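Local coordinates for fiber protein (Duck adenovirus 1, PDB 6ITX) that forms the trimeric C-terminal head of the viral fiber, the part that probably binds host-cell receptors during attachment and entry, at residues Y108-S113 against S178-P183; I139-T144 against F161-C166; I96-N101 against A123-L128. All blocks are in the same frame, centred on the assembly; numbering follows the deposited sequence.

Interaction 1. Residues Y108-S113 against S178-P183; sequences YEIFAS and SGWPAP
Ile110 and Trp180 meet at about a right angle, the isoleucine branch lying over one face of the indole. Its CG2 stands 4.2 Å from the centroid of the six-membered ring of Trp180. At 21° off the ring normal this is a CH-pi contact; the ring atom closest to Ile110 CG2 is Trp180 CE2, at 3.9 Å. Placing CG2 anti to the backbone N turns that methyl to the indole; CG1, beside the N, carries Ile110 CD1 over the loop backbone, 3.8 Å from Gly179 O, with Pro181 at its margin. The strand carrying Ile110 opens on a classic beta bulge, where Glu109 and Ile110 both face Val122; on the side away from Val122 the loop touches down at Ser178, next to where Ser113 bonds Gly162 of strand 160-165, and then leaves. Here Phe111 N donates to Ser178 O at 2.8 Å, nearly straight at 173°. The donor is tilted 20° from the carbonyl plane. Ser178 OG returns a bond of 3.0 Å to Phe111 O, nearly along the C=O axis. The same hydroxyl oxygen also bonds to Val164 N, while Trp180 NE1 makes a weak hydrogen bond to Val164 O.

Interaction 2. Residues I139-T144 against F161-C166; sequences IQIKAT and FGLVLC
Ile141 and Leu163 reach toward each other tip to tip, with Ile141 CD1 3.7 Å from Leu163 CD1. The two strands are not hydrogen-bonded neighbours: their axes stay 11.3 Å apart and their N-to-C directions differ by 132°, so the side chains alone bridge the gap. Ile141 serves two partners because its branches diverge. CG1 lies beside the backbone N (chi1 -60°) and carries CD1 to Leu163, whereas CG2, anti to that N, turns to the ring of Phe161, where CZ is 3.9 Å away from Ile141 CG2. Phe161 has its CG wedged between backbone N and carbonyl carbon (chi1 61°), a setting that leaves its ring beside the isoleucine; the isoleucine and the phenylalanine lie alongside one another, pointing opposite ways. Leu163 CD1 lies at the edge of that same ring, in its plane. Two residues further along each strand, Ile139 is extended, with CG1 anti to the backbone N, and its side chain passes that of Leu165 at a slant, Ile139 CD1 lying 4.0 Å from Leu165 CD2. Phe267 stacks on Phe161 and also touches Ile139 and Leu163, so strand 262-271 adds to this packing between strands across the interior of the head. No hydrogen bond joins the two segments; with all five touching residues buried and apolar, their cohesion rests on van der Waals packing and the exclusion of water.

Interaction 3. Residues I96-N101 against A123-L128; sequences IISMGN and AGYVYL
Met99 and Leu128 form the apolar centre, crossing so that Met99 CE lies 3.6 Å from Leu128 CD1. The methionine chain is extended beyond CG, which carries its methyl along the sheet to Leu128, two residues beyond Val126, its direct partner, and the next side chain on that face. Ile97, the direct partner of Leu128, adds its CG1, 4.0 Å from Leu128 CB, and all four side chains lie on one face of the sheet. The opposite face holds Ser98 and Tyr127. Beside them Ile96 CG2 packs obliquely on the phenol of Tyr127, 3.5 Å from Tyr127 CZ. Tyr125, with CG anti to its backbone N (chi1 -177°), lays its ring along the other strand, so that Gly100 C sits at the ring edge, in plane, and Ser98 CB approaches Tyr125 OH.

Between the faces the backbones are antiparallel, 175° between strand directions. Ile97 pairs with Leu128 and Met99 with Val126 as hydrogen-bonded pairs, each with two N-H...O bonds; Val126 N to Met99 O measures 2.8 Å. Gly100 has a positive phi (82°), a conformation that favours glycine. Past it, the pairing ends in a bond of 3.1 Å from Asn101 N to Gly124 O. A water donates to Asn101 O at 2.9 Å and only weakly to Gly124 O. The Asn101 amide turns back to its own loop, with OD1 accepting from Leu103 N and ND2 bonded to Asp105.

Strand 95-100 lies between strands 118-131 and 184-187, with Ser98 OG bonded to Trp186 NE1, while strand 134-144 flanks 118-131 on its far side. Tyr127 OH reaches Gly132 O of the second subunit by a hydrogen bond, so the face carrying Tyr127, with Ile96 and Tyr125 nearby, meets the second subunit of the trimer.

The three contacts differ in depth and in chemistry. Interaction 2 is wholly buried, its centre about 4 Å from the centre of the chain, and purely apolar; interaction 3 is a hydrogen-bonded strand pair, also buried but reaching a second subunit; interaction 1 is partly exposed and mixes backbone and hydroxyl bonds with one aromatic contact. Shared elements tie them together. Strand 118-131 pairs with strand 95-100 inside interaction 3, with strand 134-144 of interaction 2 and with strand 110-114 of interaction 1. Trp180 packs on Val126, Trp180 CH2 lying 3.4 Å from Val126 CG2, and Leu165 meets the same valine, linking all three. Ser113 O bonds to Gly162 N, joining interaction 1 to interaction 2 directly.

Interaction 1. Residues Y108-S113 against S178-P183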
loop_
_atom_site.group_PDB
_atom_site.type_symbol
_atom_site.label_atom_id
_atom_site.label_comp_id
_atom_site.label_asym_id
_atom_site.label_seq_id
_atom_site.Cartn_x
_atom_site.Cartn_y
_atom_site.Cartn_z
ATOM N N TYR A 108 27.996 -6.505 -3.902
ATOM C CA TYR A 108 27.259 -5.242 -3.870
ATOM C C TYR A 108 27.698 -4.425 -5.083
ATOM O O TYR A 108 28.637 -3.624 -5.019
ATOM C CB TYR A 108 27.505 -4.495 -2.522
ATOM C CG TYR A 108 27.174 -5.354 -1.316
ATOM C CD1 TYR A 108 28.113 -6.239 -0.796
ATOM C CD2 TYR A 108 25.911 -5.318 -0.730
ATOM C CE1 TYR A 108 27.815 -7.049 0.281
ATOM C CE2 TYR A 108 25.605 -6.128 0.363
ATOM C CZ TYR A 108 26.568 -6.994 0.855
ATOM O OH TYR A 108 26.296 -7.814 1.927
ATOM N N GLU A 109 27.001 -4.627 -6.202
ATOM C CA GLU A 109 27.367 -4.021 -7.478
ATOM C C GLU A 109 26.261 -3.126 -8.050
ATOM O O GLU A 109 26.283 -2.790 -9.245
ATOM C CB GLU A 109 27.751 -5.123 -8.470
ATOM C CG GLU A 109 29.065 -5.815 -8.117
ATOM C CD GLU A 109 29.060 -7.303 -8.426
ATOM O OE1 GLU A 109 28.083 -7.819 -9.040
ATOM O OE2 GLU A 109 30.055 -7.962 -8.045
ATOM N N ILE A 110 25.297 -2.732 -7.215
ATOM C CA ILE A 110 24.184 -1.876 -7.608
ATOM C C ILE A 110 24.492 -0.476 -7.106
ATOM O O ILE A 110 24.916 -0.313 -5.956
ATOM C CB ILE A 110 22.864 -2.409 -7.029
ATOM C CG1 ILE A 110 22.668 -3.856 -7.483
ATOM C CG2 ILE A 110 21.696 -1.543 -7.435
ATOM C CD1 ILE A 110 22.619 -4.003 -8.972
ATOM N N PHE A 111 24.314 0.535 -7.968
ATOM C CA PHE A 111 24.772 1.890 -7.665
ATOM C C PHE A 111 23.642 2.718 -7.072
ATOM O O PHE A 111 22.577 2.837 -7.678
ATOM C CB PHE A 111 25.312 2.576 -8.916
ATOM C CG PHE A 111 26.004 3.898 -8.646
ATOM C CD1 PHE A 111 25.277 5.084 -8.581
ATOM C CD2 PHE A 111 27.380 3.962 -8.492
ATOM C CE1 PHE A 111 25.917 6.312 -8.331
ATOM C CE2 PHE A 111 28.027 5.182 -8.249
ATOM C CZ PHE A 111 27.302 6.352 -8.172
ATOM N N ALA A 112 23.892 3.306 -5.903
ATOM C CA ALA A 112 22.948 4.192 -5.235
ATOM C C ALA A 112 23.584 5.558 -5.080
ATOM O O ALA A 112 24.702 5.667 -4.566
ATOM C CB ALA A 112 22.550 3.667 -3.848
ATOM N N SER A 113 22.871 6.598 -5.504
ATOM C CA SER A 113 23.351 7.957 -5.309
ATOM C C SER A 113 22.825 8.498 -3.980
ATOM O O SER A 113 21.688 8.223 -3.592
ATOM C CB SER A 113 22.934 8.848 -6.479
ATOM O OG SER A 113 23.409 10.173 -6.297
ATOM N N SER A 178 21.525 2.666 -12.105
ATOM C CA SER A 178 21.954 1.899 -10.940
ATOM C C SER A 178 22.695 0.632 -11.323
ATOM O O SER A 178 23.228 -0.047 -10.442
ATOM C CB SER A 178 20.755 1.558 -10.050
ATOM O OG SER A 178 20.201 2.735 -9.470
ATOM N N GLY A 179 22.738 0.310 -12.610
ATOM C CA GLY A 179 23.468 -0.841 -13.107
ATOM C C GLY A 179 22.852 -2.182 -12.789
ATOM O O GLY A 179 23.581 -3.127 -12.495
ATOM N N TRP A 180 21.530 -2.293 -12.823
ATOM C CA TRP A 180 20.920 -3.591 -12.570
ATOM C C TRP A 180 21.280 -4.527 -13.714
ATOM O O TRP A 180 21.603 -4.073 -14.810
ATOM C CB TRP A 180 19.398 -3.485 -12.437
ATOM C CG TRP A 180 18.922 -2.757 -11.189
ATOM C CD1 TRP A 180 18.703 -1.426 -11.070
ATOM C CD2 TRP A 180 18.605 -3.330 -9.902
ATOM N NE1 TRP A 180 18.274 -1.117 -9.794
ATOM C CE2 TRP A 180 18.208 -2.270 -9.059
ATOM C CE3 TRP A 180 18.628 -4.635 -9.382
ATOM C CZ2 TRP A 180 17.824 -2.470 -7.726
ATOM C CZ3 TRP A 180 18.259 -4.836 -8.051
ATOM C CH2 TRP A 180 17.864 -3.755 -7.240
ATOM N N PRO A 181 21.304 -5.832 -13.471
ATOM C CA PRO A 181 21.418 -6.780 -14.589
ATOM C C PRO A 181 20.191 -6.686 -15.480
ATOM O O PRO A 181 19.228 -5.971 -15.192
ATOM C CB PRO A 181 21.516 -8.147 -13.902
ATOM C CG PRO A 181 22.040 -7.835 -12.533
ATOM C CD PRO A 181 21.402 -6.509 -12.164
ATOM N N ALA A 182 20.237 -7.406 -16.594
ATOM C CA ALA A 182 19.053 -7.534 -17.422
ATOM C C ALA A 182 17.902 -8.060 -16.567
ATOM O O ALA A 182 18.119 -8.781 -15.593
ATOM C CB ALA A 182 19.313 -8.486 -18.586
ATOM N N PRO A 183 16.667 -7.703 -16.881
ATOM C CA PRO A 183 15.555 -8.379 -16.216
ATOM C C PRO A 183 15.542 -9.845 -16.626
ATOM O O PRO A 183 16.209 -10.260 -17.577
ATOM C CB PRO A 183 14.309 -7.628 -16.714
ATOM C CG PRO A 183 14.812 -6.441 -17.472
ATOM C CD PRO A 183 16.209 -6.769 -17.920
#

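Interaction 2. Residues I139-T144 against F161-C166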
loop_
_atom_site.group_PDB
_atom_site.type_symbol
_atom_site.label_atom_id
_atom_site.label_comp_id
_atom_site.label_asym_id
_atom_site.label_seq_id
_atom_site.Cartn_x
_atom_site.Cartn_y
_atom_site.Cartn_z
ATOM N N ILE A 139 10.571 -4.322 -3.712
ATOM C CA ILE A 139 12.004 -4.072 -3.800
ATOM C C ILE A 139 12.639 -4.426 -2.458
ATOM O O ILE A 139 12.063 -4.164 -1.393
ATOM C CB ILE A 139 12.308 -2.619 -4.209
ATOM C CG1 ILE A 139 13.817 -2.393 -4.308
ATOM C CG2 ILE A 139 11.667 -1.649 -3.253
ATOM C CD1 ILE A 139 14.208 -1.282 -5.279
ATOM N N GLN A 140 13.808 -5.062 -2.516
ATOM C CA GLN A 140 14.538 -5.483 -1.326
ATOM C C GLN A 140 15.993 -5.102 -1.523
ATOM O O GLN A 140 16.593 -5.483 -2.534
ATOM C CB GLN A 140 14.403 -6.992 -1.089
ATOM C CG GLN A 140 15.147 -7.486 0.130
ATOM C CD GLN A 140 14.785 -8.911 0.526
ATOM O OE1 GLN A 140 14.617 -9.787 -0.314
ATOM N NE2 GLN A 140 14.675 -9.142 1.816
ATOM N N ILE A 141 16.550 -4.346 -0.568
ATOM C CA ILE A 141 17.900 -3.796 -0.665
ATOM C C ILE A 141 18.717 -4.263 0.529
ATOM O O ILE A 141 18.229 -4.243 1.665
ATOM C CB ILE A 141 17.879 -2.254 -0.729
ATOM C CG1 ILE A 141 17.088 -1.800 -1.952
ATOM C CG2 ILE A 141 19.321 -1.669 -0.751
ATOM C CD1 ILE A 141 17.751 -2.240 -3.231
ATOM N N LYS A 142 19.964 -4.677 0.276
ATOM C CA LYS A 142 20.910 -5.025 1.332
ATOM C C LYS A 142 22.174 -4.200 1.162
ATOM O O LYS A 142 22.692 -4.091 0.047
ATOM C CB LYS A 142 21.261 -6.505 1.301
ATOM C CG LYS A 142 22.144 -6.919 2.449
ATOM C CD LYS A 142 22.250 -8.421 2.503
ATOM C CE LYS A 142 23.443 -8.873 3.324
ATOM N NZ LYS A 142 23.495 -10.377 3.272
ATOM N N ALA A 143 22.683 -3.644 2.259
ATOM C CA ALA A 143 23.853 -2.784 2.170
ATOM C C ALA A 143 24.836 -3.050 3.311
ATOM O O ALA A 143 24.475 -3.551 4.382
ATOM C CB ALA A 143 23.442 -1.312 2.168
ATOM N N THR A 144 26.103 -2.705 3.065
ATOM C CA THR A 144 27.144 -2.758 4.082
ATOM C C THR A 144 27.834 -1.406 4.190
ATOM O O THR A 144 27.952 -0.665 3.210
ATOM C CB THR A 144 28.201 -3.840 3.784
ATOM O OG1 THR A 144 28.863 -3.546 2.548
ATOM C CG2 THR A 144 27.572 -5.218 3.709
ATOM N N PHE A 161 19.252 7.262 0.167
ATOM C CA PHE A 161 19.886 6.883 -1.087
ATOM C C PHE A 161 18.836 6.731 -2.184
ATOM O O PHE A 161 17.669 6.425 -1.916
ATOM C CB PHE A 161 20.717 5.606 -0.923
ATOM C CG PHE A 161 19.929 4.385 -0.506
ATOM C CD1 PHE A 161 19.765 4.072 0.834
ATOM C CD2 PHE A 161 19.402 3.517 -1.463
ATOM C CE1 PHE A 161 19.055 2.926 1.224
ATOM C CE2 PHE A 161 18.695 2.361 -1.092
ATOM C CZ PHE A 161 18.519 2.067 0.248
ATOM N N GLY A 162 19.261 6.978 -3.416
ATOM C CA GLY A 162 18.385 6.929 -4.580
ATOM C C GLY A 162 18.831 5.839 -5.541
ATOM O O GLY A 162 20.029 5.633 -5.750
ATOM N N LEU A 163 17.860 5.154 -6.123
ATOM C CA LEU A 163 18.104 4.075 -7.066
ATOM C C LEU A 163 17.221 4.294 -8.273
ATOM O O LEU A 163 16.175 4.934 -8.191
ATOM C CB LEU A 163 17.765 2.705 -6.483
ATOM C CG LEU A 163 18.528 2.293 -5.236
ATOM C CD1 LEU A 163 17.760 1.188 -4.566
ATOM C CD2 LEU A 163 19.936 1.835 -5.620
ATOM N N VAL A 164 17.620 3.734 -9.396
ATOM C CA VAL A 164 16.763 3.731 -10.564
ATOM C C VAL A 164 16.515 2.290 -10.946
ATOM O O VAL A 164 17.429 1.458 -10.890
ATOM C CB VAL A 164 17.373 4.531 -11.736
ATOM C CG1 VAL A 164 16.432 4.551 -12.924
ATOM C CG2 VAL A 164 17.712 5.967 -11.282
ATOM N N LEU A 165 15.266 1.992 -11.281
ATOM C CA LEU A 165 14.880 0.724 -11.879
ATOM C C LEU A 165 14.679 0.974 -13.356
ATOM O O LEU A 165 13.865 1.819 -13.728
ATOM C CB LEU A 165 13.584 0.178 -11.280
ATOM C CG LEU A 165 13.479 0.049 -9.771
ATOM C CD1 LEU A 165 12.395 -0.971 -9.453
ATOM C CD2 LEU A 165 14.834 -0.325 -9.135
ATOM N N CYS A 166 15.394 0.232 -14.196
ATOM C CA CYS A 166 15.263 0.344 -15.646
ATOM C C CYS A 166 14.903 -1.019 -16.216
ATOM O O CYS A 166 15.768 -1.731 -16.745
ATOM C CB CYS A 166 16.540 0.881 -16.283
ATOM S SG CYS A 166 16.261 1.397 -17.980
#

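Interaction 3. Residues I96-N101 against A123-L128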
loop_
_atom_site.group_PDB
_atom_site.type_symbol
_atom_site.label_atom_id
_atom_site.label_comp_id
_atom_site.label_asym_id
_atom_site.label_seq_id
_atom_site.Cartn_x
_atom_site.Cartn_y
_atom_site.Cartn_z
ATOM N N ILE A 96 5.431 -11.260 -15.392
ATOM C CA ILE A 96 6.375 -11.263 -14.287
ATOM C C ILE A 96 7.776 -11.020 -14.825
ATOM O O ILE A 96 8.189 -11.654 -15.800
ATOM C CB ILE A 96 6.340 -12.593 -13.518
ATOM C CG1 ILE A 96 4.894 -13.050 -13.272
ATOM C CG2 ILE A 96 7.137 -12.469 -12.219
ATOM C CD1 ILE A 96 4.784 -14.090 -12.197
ATOM N N ILE A 97 8.503 -10.091 -14.199
ATOM C CA ILE A 97 9.934 -9.934 -14.409
ATOM C C ILE A 97 10.567 -9.730 -13.047
ATOM O O ILE A 97 9.902 -9.376 -12.074
ATOM C CB ILE A 97 10.339 -8.749 -15.334
ATOM C CG1 ILE A 97 9.988 -7.398 -14.693
ATOM C CG2 ILE A 97 9.779 -8.912 -16.746
ATOM C CD1 ILE A 97 10.669 -6.216 -15.352
ATOM N N SER A 98 11.874 -9.935 -12.994
ATOM C CA SER A 98 12.635 -9.687 -11.787
ATOM C C SER A 98 14.014 -9.158 -12.162
ATOM O O SER A 98 14.513 -9.392 -13.267
ATOM C CB SER A 98 12.745 -10.961 -10.936
ATOM O OG SER A 98 13.676 -11.852 -11.501
ATOM N N MET A 99 14.618 -8.411 -11.240
ATOM C CA MET A 99 15.955 -7.882 -11.458
ATOM C C MET A 99 16.790 -8.057 -10.202
ATOM O O MET A 99 16.272 -8.034 -9.085
ATOM C CB MET A 99 15.906 -6.413 -11.858
ATOM C CG MET A 99 14.614 -6.054 -12.558
ATOM S SD MET A 99 14.494 -4.293 -12.816
ATOM C CE MET A 99 12.956 -4.266 -13.692
ATOM N N GLY A 100 18.087 -8.233 -10.394
ATOM C CA GLY A 100 18.953 -8.467 -9.270
ATOM C C GLY A 100 18.932 -9.924 -8.854
ATOM O O GLY A 100 18.461 -10.808 -9.577
ATOM N N ASN A 101 19.437 -10.166 -7.647
ATOM C CA ASN A 101 19.761 -11.506 -7.168
ATOM C C ASN A 101 19.135 -11.686 -5.795
ATOM O O ASN A 101 19.616 -11.107 -4.812
ATOM C CB ASN A 101 21.276 -11.695 -7.112
ATOM C CG ASN A 101 21.688 -12.939 -6.366
ATOM O OD1 ASN A 101 20.944 -13.911 -6.279
ATOM N ND2 ASN A 101 22.899 -12.926 -5.845
ATOM N N ALA A 123 23.219 -4.171 -2.708
ATOM C CA ALA A 123 22.674 -5.360 -3.338
ATOM C C ALA A 123 21.154 -5.297 -3.300
ATOM O O ALA A 123 20.565 -4.735 -2.367
ATOM C CB ALA A 123 23.175 -6.631 -2.657
ATOM N N GLY A 124 20.513 -5.866 -4.321
ATOM C CA GLY A 124 19.078 -5.725 -4.441
ATOM C C GLY A 124 18.410 -6.849 -5.202
ATOM O O GLY A 124 19.030 -7.549 -6.010
ATOM N N TYR A 125 17.112 -6.991 -4.940
ATOM C CA TYR A 125 16.236 -7.900 -5.665
ATOM C C TYR A 125 14.897 -7.218 -5.892
ATOM O O TYR A 125 14.275 -6.744 -4.940
ATOM C CB TYR A 125 16.022 -9.198 -4.893
ATOM C CG TYR A 125 15.180 -10.160 -5.662
ATOM C CD1 TYR A 125 15.587 -10.593 -6.922
ATOM C CD2 TYR A 125 13.976 -10.642 -5.154
ATOM C CE1 TYR A 125 14.821 -11.495 -7.651
ATOM C CE2 TYR A 125 13.201 -11.547 -5.870
ATOM C CZ TYR A 125 13.635 -11.967 -7.119
ATOM O OH TYR A 125 12.896 -12.849 -7.867
ATOM N N VAL A 126 14.440 -7.179 -7.137
ATOM C CA VAL A 126 13.195 -6.512 -7.501
ATOM C C VAL A 126 12.288 -7.517 -8.196
ATOM O O VAL A 126 12.675 -8.112 -9.207
ATOM C CB VAL A 126 13.441 -5.302 -8.416
ATOM C CG1 VAL A 126 12.186 -4.426 -8.475
ATOM C CG2 VAL A 126 14.640 -4.517 -7.940
ATOM N N TYR A 127 11.081 -7.680 -7.674
ATOM C CA TYR A 127 10.087 -8.583 -8.226
ATOM C C TYR A 127 8.912 -7.742 -8.684
ATOM O O TYR A 127 8.254 -7.108 -7.859
ATOM C CB TYR A 127 9.637 -9.612 -7.187
ATOM C CG TYR A 127 8.875 -10.798 -7.752
ATOM C CD1 TYR A 127 9.536 -11.801 -8.483
ATOM C CD2 TYR A 127 7.508 -10.936 -7.537
ATOM C CE1 TYR A 127 8.857 -12.896 -8.976
ATOM C CE2 TYR A 127 6.814 -12.034 -8.038
ATOM C CZ TYR A 127 7.491 -13.010 -8.761
ATOM O OH TYR A 127 6.800 -14.107 -9.269
ATOM N N LEU A 128 8.642 -7.738 -9.986
ATOM C CA LEU A 128 7.564 -6.943 -10.549
ATOM C C LEU A 128 6.557 -7.838 -11.254
ATOM O O LEU A 128 6.934 -8.673 -12.087
ATOM C CB LEU A 128 8.109 -5.903 -11.516
ATOM C CG LEU A 128 9.164 -4.997 -10.901
ATOM C CD1 LEU A 128 9.754 -4.137 -11.978
ATOM C CD2 LEU A 128 8.552 -4.128 -9.805
HETATM O O HOH W 1 21.682 -9.122 -4.800
#